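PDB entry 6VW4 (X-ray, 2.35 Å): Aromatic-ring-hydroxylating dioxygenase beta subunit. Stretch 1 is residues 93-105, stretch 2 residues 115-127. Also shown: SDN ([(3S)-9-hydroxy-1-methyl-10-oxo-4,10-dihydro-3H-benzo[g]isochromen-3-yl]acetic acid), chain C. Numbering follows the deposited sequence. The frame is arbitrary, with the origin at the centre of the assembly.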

ATOM      1  N   ASP A  93      11.969  24.653   7.827  1.00 93.93           N
ATOM      2  CA  ASP A  93      10.806  25.518   7.616  1.00103.71           C
ATOM      3  C   ASP A  93      10.098  25.146   6.313  1.00 95.53           C
ATOM      4  O   ASP A  93       8.871  24.970   6.275  1.00 91.23           O
ATOM      5  CB  ASP A  93      11.236  27.007   7.605  1.00 93.70           C
ATOM      6  N   SER A  94      10.878  25.020   5.242  1.00 81.84           N
ATOM      7  CA  SER A  94      10.348  24.725   3.920  1.00 81.22           C
ATOM      8  C   SER A  94      10.356  23.240   3.562  1.00 80.79           C
ATOM      9  O   SER A  94       9.802  22.861   2.525  1.00 78.31           O
ATOM     10  CB  SER A  94      11.175  25.487   2.899  1.00 69.46           C
ATOM     11  N   ALA A  95      10.930  22.391   4.404  1.00 56.82           N
ATOM     12  CA  ALA A  95      11.230  21.019   4.041  1.00 57.80           C
ATOM     13  C   ALA A  95      10.408  20.016   4.836  1.00 58.76           C
ATOM     14  O   ALA A  95       9.993  20.282   5.971  1.00 54.91           O
ATOM     15  CB  ALA A  95      12.714  20.693   4.240  1.00 46.65           C
ATOM     16  N   VAL A  96      10.195  18.839   4.239  1.00 44.78           N
ATOM     17  CA  VAL A  96       9.454  17.788   4.926  1.00 44.49           C
ATOM     18  C   VAL A  96      10.177  16.462   4.794  1.00 37.88           C
ATOM     19  O   VAL A  96      10.667  16.097   3.719  1.00 37.37           O
ATOM     20  CB  VAL A  96       8.007  17.667   4.410  1.00 41.83           C
ATOM     21  CG1 VAL A  96       7.983  17.248   2.980  1.00 44.07           C
ATOM     22  CG2 VAL A  96       7.218  16.690   5.281  1.00 48.08           C
ATOM     23  N   GLN A  97      10.233  15.743   5.901  1.00 36.27           N
ATOM     24  CA  GLN A  97      10.785  14.404   5.947  1.00 47.19           C
ATOM     25  C   GLN A  97       9.677  13.361   5.835  1.00 43.14           C
ATOM     26  O   GLN A  97       8.667  13.454   6.526  1.00 33.66           O
ATOM     27  CB  GLN A  97      11.553  14.203   7.244  1.00 38.23           C
ATOM     28  CG  GLN A  97      12.277  12.868   7.310  1.00 48.90           C
ATOM     29  CD  GLN A  97      12.997  12.684   8.628  1.00 47.73           C
ATOM     30  OE1 GLN A  97      12.478  12.069   9.562  1.00 51.90           O
ATOM     31  NE2 GLN A  97      14.214  13.201   8.700  1.00 60.11           N
ATOM     32  N   ALA A  98       9.901  12.357   4.989  1.00 33.41           N
ATOM     33  CA  ALA A  98       8.971  11.272   4.753  1.00 31.81           C
ATOM     34  C   ALA A  98       9.658   9.934   4.995  1.00 33.47           C
ATOM     35  O   ALA A  98      10.599   9.577   4.275  1.00 30.70           O
ATOM     36  CB  ALA A  98       8.442  11.320   3.322  1.00 30.55           C
ATOM     37  N   ASP A  99       9.142   9.174   5.957  1.00 27.66           N
ATOM     38  CA  ASP A  99       9.562   7.796   6.223  1.00 38.65           C
ATOM     39  C   ASP A  99       8.492   6.824   5.744  1.00 36.11           C
ATOM     40  O   ASP A  99       7.306   6.997   6.050  1.00 27.87           O
ATOM     41  CB  ASP A  99       9.810   7.551   7.714  1.00 36.26           C
ATOM     42  CG  ASP A  99      10.978   8.371   8.256  1.00 46.43           C
ATOM     43  OD1 ASP A  99      12.038   8.333   7.614  1.00 48.33           O
ATOM     44  OD2 ASP A  99      10.844   9.040   9.304  1.00 61.62           O
ATOM     45  N   PHE A 100       8.913   5.786   5.037  1.00 25.77           N
ATOM     46  CA  PHE A 100       7.953   4.858   4.491  1.00 28.27           C
ATOM     47  C   PHE A 100       8.636   3.542   4.133  1.00 30.39           C
ATOM     48  O   PHE A 100       9.850   3.397   4.229  1.00 28.02           O
ATOM     49  CB  PHE A 100       7.244   5.496   3.273  1.00 25.02           C
ATOM     50  CG  PHE A 100       8.167   5.866   2.154  1.00 26.30           C
ATOM     51  CD1 PHE A 100       8.852   7.095   2.158  1.00 29.22           C
ATOM     52  CD2 PHE A 100       8.363   5.003   1.098  1.00 28.03           C
ATOM     53  CE1 PHE A 100       9.704   7.452   1.116  1.00 25.07           C
ATOM     54  CE2 PHE A 100       9.241   5.349   0.024  1.00 32.79           C
ATOM     55  CZ  PHE A 100       9.907   6.567   0.040  1.00 29.10           C
ATOM     56  N   TYR A 101       7.805   2.579   3.733  1.00 25.40           N
ATOM     57  CA  TYR A 101       8.216   1.246   3.328  1.00 33.07           C
ATOM     58  C   TYR A 101       8.090   1.143   1.821  1.00 30.48           C
ATOM     59  O   TYR A 101       7.144   1.676   1.215  1.00 32.96           O
ATOM     60  CB  TYR A 101       7.355   0.150   3.995  1.00 26.45           C
ATOM     61  CG  TYR A 101       7.526  -0.011   5.503  1.00 29.82           C
ATOM     62  CD1 TYR A 101       8.569   0.627   6.192  1.00 33.63           C
ATOM     63  CD2 TYR A 101       6.638  -0.799   6.234  1.00 29.41           C
ATOM     64  CE1 TYR A 101       8.726   0.447   7.553  1.00 33.08           C
ATOM     65  CE2 TYR A 101       6.775  -0.977   7.562  1.00 32.34           C
ATOM     66  CZ  TYR A 101       7.838  -0.378   8.217  1.00 32.60           C
ATOM     67  OH  TYR A 101       7.948  -0.566   9.567  1.00 34.17           O
ATOM     68  N   THR A 102       9.043   0.451   1.222  1.00 31.82           N
ATOM     69  CA  THR A 102       8.964   0.059  -0.172  1.00 36.03           C
ATOM     70  C   THR A 102       9.006  -1.454  -0.264  1.00 35.91           C
ATOM     71  O   THR A 102       9.765  -2.099   0.459  1.00 35.24           O
ATOM     72  CB  THR A 102      10.114   0.626  -1.021  1.00 36.35           C
ATOM     73  OG1 THR A 102      10.093   2.046  -0.924  1.00 41.05           O
ATOM     74  CG2 THR A 102       9.890   0.246  -2.483  1.00 38.43           C
ATOM     75  N   LEU A 103       8.182  -2.000  -1.151  1.00 33.41           N
ATOM     76  CA  LEU A 103       8.271  -3.374  -1.610  1.00 31.14           C
ATOM     77  C   LEU A 103       8.531  -3.413  -3.116  1.00 32.97           C
ATOM     78  O   LEU A 103       7.721  -2.907  -3.900  1.00 34.98           O
ATOM     79  CB  LEU A 103       6.980  -4.122  -1.287  1.00 32.07           C
ATOM     80  CG  LEU A 103       7.033  -5.618  -1.634  1.00 43.17           C
ATOM     81  CD1 LEU A 103       8.063  -6.328  -0.807  1.00 42.58           C
ATOM     82  CD2 LEU A 103       5.673  -6.288  -1.457  1.00 39.90           C
ATOM     83  N   VAL A 104       9.622  -4.055  -3.522  1.00 38.14           N
ATOM     84  CA  VAL A 104       9.986  -4.191  -4.929  1.00 32.33           C
ATOM     85  C   VAL A 104       9.410  -5.475  -5.507  1.00 31.08           C
ATOM     86  O   VAL A 104       9.526  -6.552  -4.926  1.00 35.09           O
ATOM     87  CB  VAL A 104      11.515  -4.155  -5.091  1.00 44.49           C
ATOM     88  CG1 VAL A 104      11.892  -4.138  -6.561  1.00 46.15           C
ATOM     89  CG2 VAL A 104      12.074  -2.952  -4.362  1.00 41.33           C
ATOM     90  N   LEU A 105       8.776  -5.355  -6.655  1.00 35.61           N
ATOM     91  CA  LEU A 105       8.297  -6.492  -7.427  1.00 29.09           C
ATOM     92  C   LEU A 105       8.977  -6.512  -8.788  1.00 40.85           C
ATOM     93  O   LEU A 105       9.191  -5.462  -9.405  1.00 37.60           O
ATOM     94  CB  LEU A 105       6.816  -6.435  -7.614  1.00 33.30           C
ATOM     95  CG  LEU A 105       6.077  -6.584  -6.294  1.00 51.39           C
ATOM     96  CD1 LEU A 105       4.648  -6.345  -6.596  1.00 58.59           C
ATOM     97  CD2 LEU A 105       6.264  -7.950  -5.689  1.00 55.71           C
ATOM     98  N   GLY A 115      10.668  -8.831  -3.648  1.00 40.65           N
ATOM     99  CA  GLY A 115      11.632  -8.343  -2.679  1.00 32.98           C
ATOM    100  C   GLY A 115      12.714  -7.592  -3.407  1.00 35.24           C
ATOM    101  O   GLY A 115      12.743  -7.575  -4.633  1.00 42.80           O
ATOM    102  N   PRO A 116      13.577  -6.891  -2.678  1.00 36.13           N
ATOM    103  CA  PRO A 116      13.451  -6.802  -1.215  1.00 39.97           C
ATOM    104  C   PRO A 116      12.410  -5.825  -0.667  1.00 43.17           C
ATOM    105  O   PRO A 116      11.748  -5.089  -1.381  1.00 35.36           O
ATOM    106  CB  PRO A 116      14.833  -6.309  -0.771  1.00 40.95           C
ATOM    107  CG  PRO A 116      15.253  -5.380  -1.942  1.00 47.26           C
ATOM    108  CD  PRO A 116      14.715  -6.110  -3.205  1.00 36.06           C
ATOM    109  N   SER A 117      12.280  -5.903   0.647  1.00 36.37           N
ATOM    110  CA  SER A 117      11.566  -4.954   1.466  1.00 40.23           C
ATOM    111  C   SER A 117      12.563  -3.898   1.926  1.00 47.09           C
ATOM    112  O   SER A 117      13.652  -4.242   2.379  1.00 38.95           O
ATOM    113  CB  SER A 117      10.930  -5.704   2.633  1.00 45.90           C
ATOM    114  OG  SER A 117      10.723  -4.912   3.764  1.00 58.54           O
ATOM    115  N   CYS A 118      12.192  -2.603   1.776  1.00 40.53           N
ATOM    116  CA  CYS A 118      13.107  -1.482   1.996  1.00 43.85           C
ATOM    117  C   CYS A 118      12.500  -0.312   2.766  1.00 39.50           C
ATOM    118  O   CYS A 118      11.560   0.338   2.287  1.00 39.27           O
ATOM    119  CB  CYS A 118      13.609  -0.917   0.665  1.00 40.08           C
ATOM    120  SG  CYS A 118      14.415  -2.034  -0.485  1.00 50.49           S
ATOM    121  N   PRO A 119      12.998  -0.010   3.953  1.00 36.39           N
ATOM    122  CA  PRO A 119      12.638   1.260   4.589  1.00 35.94           C
ATOM    123  C   PRO A 119      13.383   2.387   3.891  1.00 39.85           C
ATOM    124  O   PRO A 119      14.545   2.242   3.497  1.00 41.67           O
ATOM    125  CB  PRO A 119      13.082   1.089   6.051  1.00 40.02           C
ATOM    126  CG  PRO A 119      13.999  -0.051   6.072  1.00 39.56           C
ATOM    127  CD  PRO A 119      13.832  -0.863   4.810  1.00 38.98           C
ATOM    128  N   VAL A 120      12.685   3.496   3.687  1.00 29.74           N
ATOM    129  CA  VAL A 120      13.205   4.605   2.899  1.00 31.54           C
ATOM    130  C   VAL A 120      12.911   5.897   3.635  1.00 32.70           C
ATOM    131  O   VAL A 120      11.818   6.073   4.190  1.00 33.67           O
ATOM    132  CB  VAL A 120      12.592   4.652   1.489  1.00 36.54           C
ATOM    133  CG1 VAL A 120      13.212   5.812   0.668  1.00 40.47           C
ATOM    134  CG2 VAL A 120      12.781   3.349   0.783  1.00 39.10           C
ATOM    135  N   ARG A 121      13.859   6.822   3.588  1.00 31.46           N
ATOM    136  CA  ARG A 121      13.639   8.190   4.050  1.00 36.54           C
ATOM    137  C   ARG A 121      13.810   9.175   2.896  1.00 39.77           C
ATOM    138  O   ARG A 121      14.854   9.195   2.226  1.00 34.61           O
ATOM    139  CB  ARG A 121      14.594   8.555   5.178  1.00 37.43           C
ATOM    140  CG  ARG A 121      14.487  10.028   5.560  1.00 47.45           C
ATOM    141  CD  ARG A 121      15.161  10.352   6.886  1.00 41.59           C
ATOM    142  NE  ARG A 121      14.492   9.758   8.033  1.00 48.44           N
ATOM    143  CZ  ARG A 121      14.984   9.722   9.267  1.00 56.07           C
ATOM    144  NH1 ARG A 121      16.168  10.253   9.526  1.00 59.82           N
ATOM    145  NH2 ARG A 121      14.284   9.151  10.242  1.00 64.26           N
ATOM    146  N   ASP A 122      12.781   9.977   2.655  1.00 33.78           N
ATOM    147  CA  ASP A 122      12.819  11.048   1.675  1.00 31.02           C
ATOM    148  C   ASP A 122      12.854  12.380   2.413  1.00 36.89           C
ATOM    149  O   ASP A 122      12.286  12.515   3.505  1.00 32.36           O
ATOM    150  CB  ASP A 122      11.580  11.043   0.773  1.00 28.17           C
ATOM    151  CG  ASP A 122      11.677  10.078  -0.366  1.00 40.80           C
ATOM    152  OD1 ASP A 122      12.757   9.456  -0.533  1.00 41.96           O
ATOM    153  OD2 ASP A 122      10.671   9.965  -1.107  1.00 43.22           O
ATOM    154  N   VAL A 123      13.498  13.375   1.802  1.00 34.95           N
ATOM    155  CA  VAL A 123      13.358  14.773   2.215  1.00 26.02           C
ATOM    156  C   VAL A 123      12.835  15.545   1.007  1.00 32.20           C
ATOM    157  O   VAL A 123      13.423  15.478  -0.083  1.00 30.51           O
ATOM    158  CB  VAL A 123      14.674  15.370   2.721  1.00 33.60           C
ATOM    159  CG1 VAL A 123      14.467  16.842   3.036  1.00 39.03           C
ATOM    160  CG2 VAL A 123      15.177  14.609   3.985  1.00 30.53           C
ATOM    161  N   LEU A 124      11.704  16.229   1.181  1.00 31.54           N
ATOM    162  CA  LEU A 124      11.074  16.993   0.111  1.00 33.56           C
ATOM    163  C   LEU A 124      11.111  18.478   0.451  1.00 38.70           C
ATOM    164  O   LEU A 124      11.047  18.872   1.622  1.00 34.32           O
ATOM    165  CB  LEU A 124       9.612  16.584  -0.134  1.00 37.44           C
ATOM    166  CG  LEU A 124       9.526  15.131  -0.655  1.00 39.36           C
ATOM    167  CD1 LEU A 124       9.077  14.221   0.474  1.00 43.62           C
ATOM    168  CD2 LEU A 124       8.581  14.920  -1.770  1.00 50.16           C
ATOM    169  N   VAL A 125      11.209  19.284  -0.604  1.00 30.79           N
ATOM    170  CA  VAL A 125      11.153  20.731  -0.549  1.00 35.26           C
ATOM    171  C   VAL A 125      10.171  21.175  -1.625  1.00 36.80           C
ATOM    172  O   VAL A 125       9.761  20.404  -2.492  1.00 36.21           O
ATOM    173  CB  VAL A 125      12.524  21.410  -0.772  1.00 38.73           C
ATOM    174  CG1 VAL A 125      13.468  21.072   0.326  1.00 31.59           C
ATOM    175  CG2 VAL A 125      13.104  21.016  -2.079  1.00 29.35           C
ATOM    176  N   ARG A 126       9.766  22.428  -1.538  1.00 39.36           N
ATOM    177  CA  ARG A 126       8.879  23.015  -2.525  1.00 49.25           C
ATOM    178  C   ARG A 126       9.699  23.854  -3.495  1.00 48.57           C
ATOM    179  O   ARG A 126      10.581  24.607  -3.081  1.00 57.66           O
ATOM    180  CB  ARG A 126       7.803  23.848  -1.835  1.00 46.59           C
ATOM    181  CG  ARG A 126       6.496  23.710  -2.513  1.00 57.77           C
ATOM    182  CD  ARG A 126       5.430  24.337  -1.687  1.00 57.83           C
ATOM    183  NE  ARG A 126       4.805  23.416  -0.746  1.00 49.62           N
ATOM    184  CZ  ARG A 126       3.985  22.437  -1.097  1.00 35.44           C
ATOM    185  NH1 ARG A 126       3.727  22.232  -2.381  1.00 34.97           N
ATOM    186  NH2 ARG A 126       3.448  21.648  -0.157  1.00 39.40           N
ATOM    187  N   GLY A 127       9.432  23.692  -4.779  1.00 55.92           N
ATOM    188  CA  GLY A 127      10.077  24.504  -5.784  1.00 56.37           C
ATOM    189  C   GLY A 127       9.442  25.886  -5.953  1.00 66.46           C
ATOM    190  O   GLY A 127       8.472  26.267  -5.282  1.00 53.49           O
TER
HETATM  191  O4  SDN C 201      13.739   4.803  -6.526  1.00 64.73           O
HETATM  192  C11 SDN C 201      13.465   4.062  -5.375  1.00 57.36           C
HETATM  193  C12 SDN C 201      14.061   2.824  -5.138  1.00 58.35           C
HETATM  194  C13 SDN C 201      15.057   2.270  -6.183  1.00 66.94           C
HETATM  195  O5  SDN C 201      15.302   2.895  -7.162  1.00 70.41           O
HETATM  196  C14 SDN C 201      15.713   0.924  -5.934  1.00 81.79           C
HETATM  197  C15 SDN C 201      16.729   0.371  -6.962  1.00 89.40           C
HETATM  198  O3  SDN C 201      17.741  -0.510  -6.431  1.00 88.46           O
HETATM  199  C16 SDN C 201      16.803   0.854  -8.418  1.00 82.42           C
HETATM  200  C10 SDN C 201      12.537   4.542  -4.466  1.00 67.24           C
HETATM  201  C9  SDN C 201      12.225   3.812  -3.309  1.00 58.92           C
HETATM  202  C8  SDN C 201      12.828   2.588  -3.064  1.00 60.13           C
HETATM  203  C7  SDN C 201      13.744   2.080  -3.980  1.00 70.66           C
HETATM  204  C6  SDN C 201      14.410   0.692  -3.706  1.00 72.91           C
HETATM  205  C5  SDN C 201      15.408   0.173  -4.738  1.00 78.70           C
HETATM  206  C4  SDN C 201      16.060  -1.116  -4.497  1.00 86.00           C
HETATM  207  C3  SDN C 201      17.252  -1.427  -5.388  1.00 86.87           C
HETATM  208  C2  SDN C 201      16.690  -2.623  -6.136  1.00 87.75           C
HETATM  209  C1  SDN C 201      17.235  -4.016  -5.896  1.00 88.97           C
HETATM  210  O2  SDN C 201      18.119  -4.196  -5.027  1.00 87.12           O
HETATM  211  O1  SDN C 201      16.783  -4.968  -6.597  1.00 98.21           O
HETATM  212  O   HOH W   1      12.570   5.372   6.891  1.00 45.27           O

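Residues 96-105 and 115-126 run as neighbouring antiparallel strands, their N-to-C directions 157° apart and their axes approaching to 4.6 Å. The two stretches bury 980 Å² between them, both sides summed. The backbone supplies the regular part of the attachment. Val96, Ala98, Phe100 and Thr102 each exchange two hydrogen bonds with Leu124, Asp122, Val120 and Cys118 respectively; at Ala98, N lies 2.8 Å from Asp122 O, and Ala98 O lies 2.7 Å from Asp122 N. Between these rungs the chains close in, so that CA hydrogens point at carbonyl oxygens, as where Arg121 CA sits 3.3 Å from Ala98 O. The ladder ends with a shift: Val104 N donates to Pro116 O (3.2 Å), while Gly115 N donates to Val104 O (2.9 Å). Pro116, which has no NH to offer, follows a cis peptide bond and still presents its carbonyl. Gly115 adopts phi/psi of 130/170, where a CB would be jammed against the preceding carbonyl oxygen, so these backbone angles call for glycine.

The face carrying Val96, Ala98, Phe100 and Thr102, with Leu124, Asp122, Val120 and Cys118 across from them, is buried along its whole length, and its packing alternates small and large. Ala98 leaves a shallow hollow beside Asp122, their CB atoms 4.1 Å apart, and Leu124 reaches diagonally into it, bringing CD1 to 4.1 Å from Ala98 CB. The stem of the same leucine is covered by Val96, whose CG1 lies 3.6 Å from Leu124 CB. Phe100, with chi1 at 60° (p), carries its ring across to the neighbouring strand. Val120 is the bump beneath it: its CB stands 3.9 Å from the ring centroid, over one face, and its CG1 touches Phe100 CZ at 3.4 Å. Phe100 CE1 also comes within 3.5 Å of Asp122 OD2, a carboxylate that can be buried here because both its oxygens are hydrogen-bonded elsewhere in the structure.

The other methyl of Val120 faces Thr102, with CG2 3.4 Å from Thr102 OG1. That hydroxyl is buried without a polar partner in the model, and serves here as a packing atom: it and Val120 CG2 approach C8 of the bound SDN at 3.5 and 3.9 Å, so the two side chains jointly form a patch of wall against the ligand.

The other face is buried at Tyr101, Leu103 and Ser117 and more open at Gln97, Asp99, Arg121, Pro119 and Val123; around Gln97, Asp99 and Arg121 it is more polar. Arg121 bends at chi3 (-68°, m) and brings NE to 2.9 Å from Asp99 OD1, a hydrogen-bonded salt bridge made at the edge of the guanidinium. Gln97, extended with chi1 and chi2 both t, lays its amide over one guanidinium face, with CD 3.3 Å from Arg121 NE. A water donates to Asp99 OD1 (3.1 Å) and, weakly, to Val120 O (2.9 Å). Beyond Val96, Ala95 CB rests against Val125 CG1 at 4.0 Å.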